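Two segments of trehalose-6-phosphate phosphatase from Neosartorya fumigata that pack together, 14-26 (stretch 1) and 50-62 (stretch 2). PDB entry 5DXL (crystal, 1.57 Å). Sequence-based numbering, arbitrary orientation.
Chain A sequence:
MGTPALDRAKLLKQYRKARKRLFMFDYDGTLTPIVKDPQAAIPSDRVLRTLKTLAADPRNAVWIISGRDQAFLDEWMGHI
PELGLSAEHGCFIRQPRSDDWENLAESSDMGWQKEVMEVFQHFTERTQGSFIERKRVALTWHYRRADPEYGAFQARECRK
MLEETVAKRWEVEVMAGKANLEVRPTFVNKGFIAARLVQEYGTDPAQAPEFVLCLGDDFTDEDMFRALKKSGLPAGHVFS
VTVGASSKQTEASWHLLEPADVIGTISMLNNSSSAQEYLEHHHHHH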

# COMPACT_ATOMS: atom_id res chain seq x y z
N GLN A 14 -1.49 24.10 2.53
CA GLN A 14 -2.32 23.49 1.50
C GLN A 14 -3.48 22.70 2.13
O GLN A 14 -4.57 22.64 1.57
CB GLN A 14 -1.49 22.60 0.58
CG GLN A 14 -2.24 22.10 -0.65
CD GLN A 14 -2.83 23.24 -1.49
OE1 GLN A 14 -2.32 24.37 -1.48
NE2 GLN A 14 -3.89 22.94 -2.23
N TYR A 15 -3.24 22.11 3.30
CA TYR A 15 -4.30 21.41 4.05
C TYR A 15 -5.47 22.35 4.34
O TYR A 15 -6.63 22.01 4.10
CB TYR A 15 -3.75 20.84 5.36
CG TYR A 15 -4.75 20.05 6.19
CD1 TYR A 15 -5.13 18.76 5.83
CD2 TYR A 15 -5.27 20.57 7.36
CE1 TYR A 15 -6.02 18.03 6.60
CE2 TYR A 15 -6.17 19.85 8.13
CZ TYR A 15 -6.53 18.57 7.75
OH TYR A 15 -7.43 17.86 8.52
N ARG A 16 -5.14 23.53 4.86
CA ARG A 16 -6.18 24.52 5.19
C ARG A 16 -6.94 25.00 3.96
O ARG A 16 -8.15 25.25 4.02
CB ARG A 16 -5.55 25.72 5.90
CG ARG A 16 -5.15 25.45 7.32
CD ARG A 16 -4.61 26.73 7.96
NE ARG A 16 -4.38 26.56 9.39
CZ ARG A 16 -3.33 27.04 10.04
NH1 ARG A 16 -2.40 27.74 9.40
NH2 ARG A 16 -3.21 26.82 11.34
N LYS A 17 -6.24 25.14 2.85
CA LYS A 17 -6.81 25.65 1.62
C LYS A 17 -7.73 24.63 0.94
O LYS A 17 -8.74 24.98 0.32
CB LYS A 17 -5.67 26.06 0.68
CG LYS A 17 -6.07 26.81 -0.57
CD LYS A 17 -4.81 27.28 -1.30
CE LYS A 17 -5.13 27.97 -2.61
NZ LYS A 17 -5.94 29.19 -2.40
N ALA A 18 -7.40 23.36 1.09
CA ALA A 18 -8.09 22.30 0.38
C ALA A 18 -9.48 22.01 0.92
O ALA A 18 -9.66 21.87 2.13
CB ALA A 18 -7.25 21.02 0.41
N ARG A 19 -10.45 21.88 0.03
CA ARG A 19 -11.80 21.55 0.44
C ARG A 19 -11.98 20.05 0.58
O ARG A 19 -12.79 19.58 1.38
CB ARG A 19 -12.82 22.12 -0.56
CG ARG A 19 -12.83 23.64 -0.61
CD ARG A 19 -13.81 24.17 -1.64
NE ARG A 19 -13.60 23.55 -2.95
CZ ARG A 19 -12.66 23.92 -3.81
NH1 ARG A 19 -11.82 24.91 -3.50
NH2 ARG A 19 -12.54 23.30 -4.98
N LYS A 20 -11.20 19.29 -0.20
CA LYS A 20 -11.19 17.84 -0.13
C LYS A 20 -9.76 17.35 0.05
O LYS A 20 -8.85 17.78 -0.67
CB LYS A 20 -11.77 17.20 -1.40
CG LYS A 20 -13.25 17.44 -1.65
CD LYS A 20 -13.69 16.56 -2.82
CE LYS A 20 -14.90 17.13 -3.54
NZ LYS A 20 -15.03 16.50 -4.88
N ARG A 21 -9.57 16.43 0.99
CA ARG A 21 -8.23 15.92 1.29
C ARG A 21 -8.21 14.40 1.18
O ARG A 21 -9.17 13.74 1.56
CB ARG A 21 -7.78 16.32 2.70
CG ARG A 21 -7.69 17.83 3.00
CD ARG A 21 -9.04 18.39 3.41
NE ARG A 21 -8.88 19.66 4.10
CZ ARG A 21 -9.04 19.84 5.41
NH1 ARG A 21 -9.36 18.82 6.20
NH2 ARG A 21 -8.87 21.05 5.92
N LEU A 22 -7.09 13.87 0.68
CA LEU A 22 -6.92 12.42 0.59
C LEU A 22 -5.65 12.01 1.32
O LEU A 22 -4.59 12.59 1.08
CB LEU A 22 -6.85 11.97 -0.87
CG LEU A 22 -6.46 10.52 -1.14
CD1 LEU A 22 -7.51 9.55 -0.59
CD2 LEU A 22 -6.26 10.30 -2.63
N PHE A 23 -5.78 11.04 2.22
CA PHE A 23 -4.63 10.50 2.96
C PHE A 23 -4.47 9.02 2.67
O PHE A 23 -5.44 8.26 2.73
CB PHE A 23 -4.83 10.69 4.47
CG PHE A 23 -4.83 12.13 4.92
CD1 PHE A 23 -3.67 12.72 5.38
CD2 PHE A 23 -6.00 12.88 4.89
CE1 PHE A 23 -3.66 14.04 5.80
CE2 PHE A 23 -5.99 14.21 5.31
CZ PHE A 23 -4.84 14.79 5.78
N MSE A 24 -3.26 8.59 2.33
CA MSE A 24 -3.00 7.17 2.14
C MSE A 24 -1.75 6.81 2.94
O MSE A 24 -0.66 7.29 2.66
CB MSE A 24 -2.82 6.85 0.64
CG MSE A 24 -4.09 7.16 -0.16
SE MSE A 24 -3.97 6.83 -2.10
CE MSE A 24 -2.64 8.14 -2.59
N PHE A 25 -1.94 5.97 3.96
CA PHE A 25 -0.86 5.58 4.87
C PHE A 25 -0.59 4.10 4.85
O PHE A 25 -1.51 3.31 5.04
CB PHE A 25 -1.23 5.92 6.33
CG PHE A 25 -1.64 7.34 6.57
CD1 PHE A 25 -0.99 8.40 5.96
CD2 PHE A 25 -2.68 7.61 7.43
CE1 PHE A 25 -1.39 9.72 6.22
CE2 PHE A 25 -3.07 8.92 7.71
CZ PHE A 25 -2.42 9.97 7.12
N ASP A 26 0.67 3.70 4.67
CA ASP A 26 1.07 2.36 5.09
C ASP A 26 0.96 2.36 6.62
O ASP A 26 0.94 3.42 7.24
CB ASP A 26 2.49 2.04 4.59
CG ASP A 26 2.85 0.56 4.68
OD1 ASP A 26 2.05 -0.26 5.15
OD2 ASP A 26 3.97 0.21 4.25
N THR A 50 -5.01 9.77 17.04
CA THR A 50 -4.57 10.60 15.93
C THR A 50 -5.35 10.28 14.66
O THR A 50 -5.82 11.18 13.96
CB THR A 50 -3.06 10.41 15.69
OG1 THR A 50 -2.37 10.72 16.91
CG2 THR A 50 -2.55 11.32 14.59
N LEU A 51 -5.52 8.99 14.38
CA LEU A 51 -6.28 8.55 13.21
C LEU A 51 -7.76 8.87 13.35
O LEU A 51 -8.39 9.30 12.39
CB LEU A 51 -6.09 7.06 12.97
CG LEU A 51 -4.70 6.64 12.48
CD1 LEU A 51 -4.64 5.11 12.39
CD2 LEU A 51 -4.41 7.26 11.13
N LYS A 52 -8.31 8.64 14.54
CA LYS A 52 -9.74 8.88 14.75
C LYS A 52 -10.06 10.36 14.52
O LYS A 52 -11.05 10.70 13.85
CB LYS A 52 -10.15 8.44 16.14
CG LYS A 52 -11.61 8.71 16.43
CD LYS A 52 -11.97 8.23 17.83
CE LYS A 52 -13.45 8.51 18.12
NZ LYS A 52 -13.83 8.01 19.47
N THR A 53 -9.22 11.23 15.05
CA THR A 53 -9.43 12.67 14.92
C THR A 53 -9.30 13.11 13.46
O THR A 53 -10.10 13.89 12.96
CB THR A 53 -8.46 13.44 15.82
OG1 THR A 53 -8.76 13.13 17.19
CG2 THR A 53 -8.57 14.95 15.60
N LEU A 54 -8.30 12.57 12.75
CA LEU A 54 -8.13 12.93 11.35
C LEU A 54 -9.34 12.50 10.51
O LEU A 54 -9.84 13.26 9.68
CB LEU A 54 -6.84 12.30 10.79
CG LEU A 54 -6.49 12.72 9.36
CD1 LEU A 54 -5.97 14.16 9.36
CD2 LEU A 54 -5.44 11.79 8.75
N ALA A 55 -9.83 11.30 10.76
CA ALA A 55 -10.90 10.72 9.96
C ALA A 55 -12.27 11.30 10.32
O ALA A 55 -13.21 11.17 9.55
CB ALA A 55 -10.93 9.20 10.11
N ALA A 56 -12.36 11.94 11.47
CA ALA A 56 -13.64 12.50 11.92
C ALA A 56 -14.09 13.65 11.02
O ALA A 56 -15.29 13.88 10.84
CB ALA A 56 -13.53 12.97 13.35
N ASP A 57 -13.12 14.38 10.47
CA ASP A 57 -13.39 15.50 9.57
C ASP A 57 -13.80 14.97 8.20
O ASP A 57 -13.03 14.29 7.52
CB ASP A 57 -12.13 16.38 9.47
CG ASP A 57 -12.34 17.65 8.66
OD1 ASP A 57 -13.21 17.71 7.77
OD2 ASP A 57 -11.57 18.60 8.91
N PRO A 58 -15.03 15.27 7.78
CA PRO A 58 -15.53 14.68 6.54
C PRO A 58 -14.87 15.23 5.28
O PRO A 58 -15.08 14.67 4.20
CB PRO A 58 -17.03 15.03 6.58
CG PRO A 58 -17.06 16.31 7.32
CD PRO A 58 -16.02 16.15 8.41
N ARG A 59 -14.09 16.29 5.41
CA ARG A 59 -13.32 16.81 4.29
C ARG A 59 -12.18 15.85 3.97
O ARG A 59 -11.59 15.91 2.90
CB ARG A 59 -12.76 18.19 4.59
CG ARG A 59 -13.84 19.26 4.85
CD ARG A 59 -13.21 20.58 5.29
NE ARG A 59 -12.55 20.46 6.59
CZ ARG A 59 -11.86 21.43 7.19
NH1 ARG A 59 -11.73 22.62 6.60
NH2 ARG A 59 -11.31 21.22 8.38
N ASN A 60 -11.87 14.97 4.92
CA ASN A 60 -10.75 14.03 4.76
C ASN A 60 -11.23 12.64 4.35
O ASN A 60 -12.21 12.13 4.88
CB ASN A 60 -9.94 13.91 6.06
CG ASN A 60 -9.33 15.23 6.50
OD1 ASN A 60 -9.08 16.11 5.68
ND2 ASN A 60 -9.07 15.37 7.79
N ALA A 61 -10.52 12.03 3.41
CA ALA A 61 -10.70 10.62 3.13
C ALA A 61 -9.41 9.95 3.59
O ALA A 61 -8.34 10.22 3.04
CB ALA A 61 -10.95 10.36 1.64
N VAL A 62 -9.51 9.10 4.61
CA VAL A 62 -8.31 8.56 5.25
C VAL A 62 -8.23 7.06 5.01
O VAL A 62 -9.13 6.31 5.41
CB VAL A 62 -8.31 8.86 6.77
CG1 VAL A 62 -7.03 8.34 7.41
CG2 VAL A 62 -8.44 10.37 7.02
O HOH W 1 -9.20 18.94 9.81

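Strands 21-25 and 60-62 run parallel, their axes 4.7 Å apart at closest approach, while helix 50-56 lies across the sheet face that carries Arg21, Phe23 and Asn60, nearly antiparallel to strand 21-25. Walking along stretch 1, Tyr15 projects from the end of its helix so that its OH accepts a hydrogen bond from Asn60 ND2 (3.1 Å). A water lies 2.4 Å from Tyr15 OH and donates a hydrogen bond to Asp57 OD2 (2.6 Å from the water oxygen). At Arg21 the backbone pairing begins: Arg21 N donates to Arg59 O (2.8 Å), and Arg21 O accepts from Ala61 N (2.9 Å). The Arg21 side chain gives NH1 to Asn60 OD1 (2.8 Å) and forms a longer salt bridge from NH1 to Asp57 OD2 (3.5 Å). The Arg21 guanidinium also lies against that of Arg59, with Arg21 NH2 3.3 Å from Arg59 NH1; Asp57, salt-bridged to both arginines, offsets the like charges. Leu22 points to the other face, where its CD1 meets Ala61 CB at 4.2 Å. Phe23 N continues the ladder by donating to Ala61 O (2.8 Å), and its ring receives Leu54 CD2 over one face in a CH-pi contact, 3.8 Å from the centroid. Farther along, Phe25 CE2 packs against Leu51 CD2 (4.0 Å), Leu54 CD2 (3.9 Å) and Val62 CG1 (4.0 Å), an apolar cluster between strand and helix.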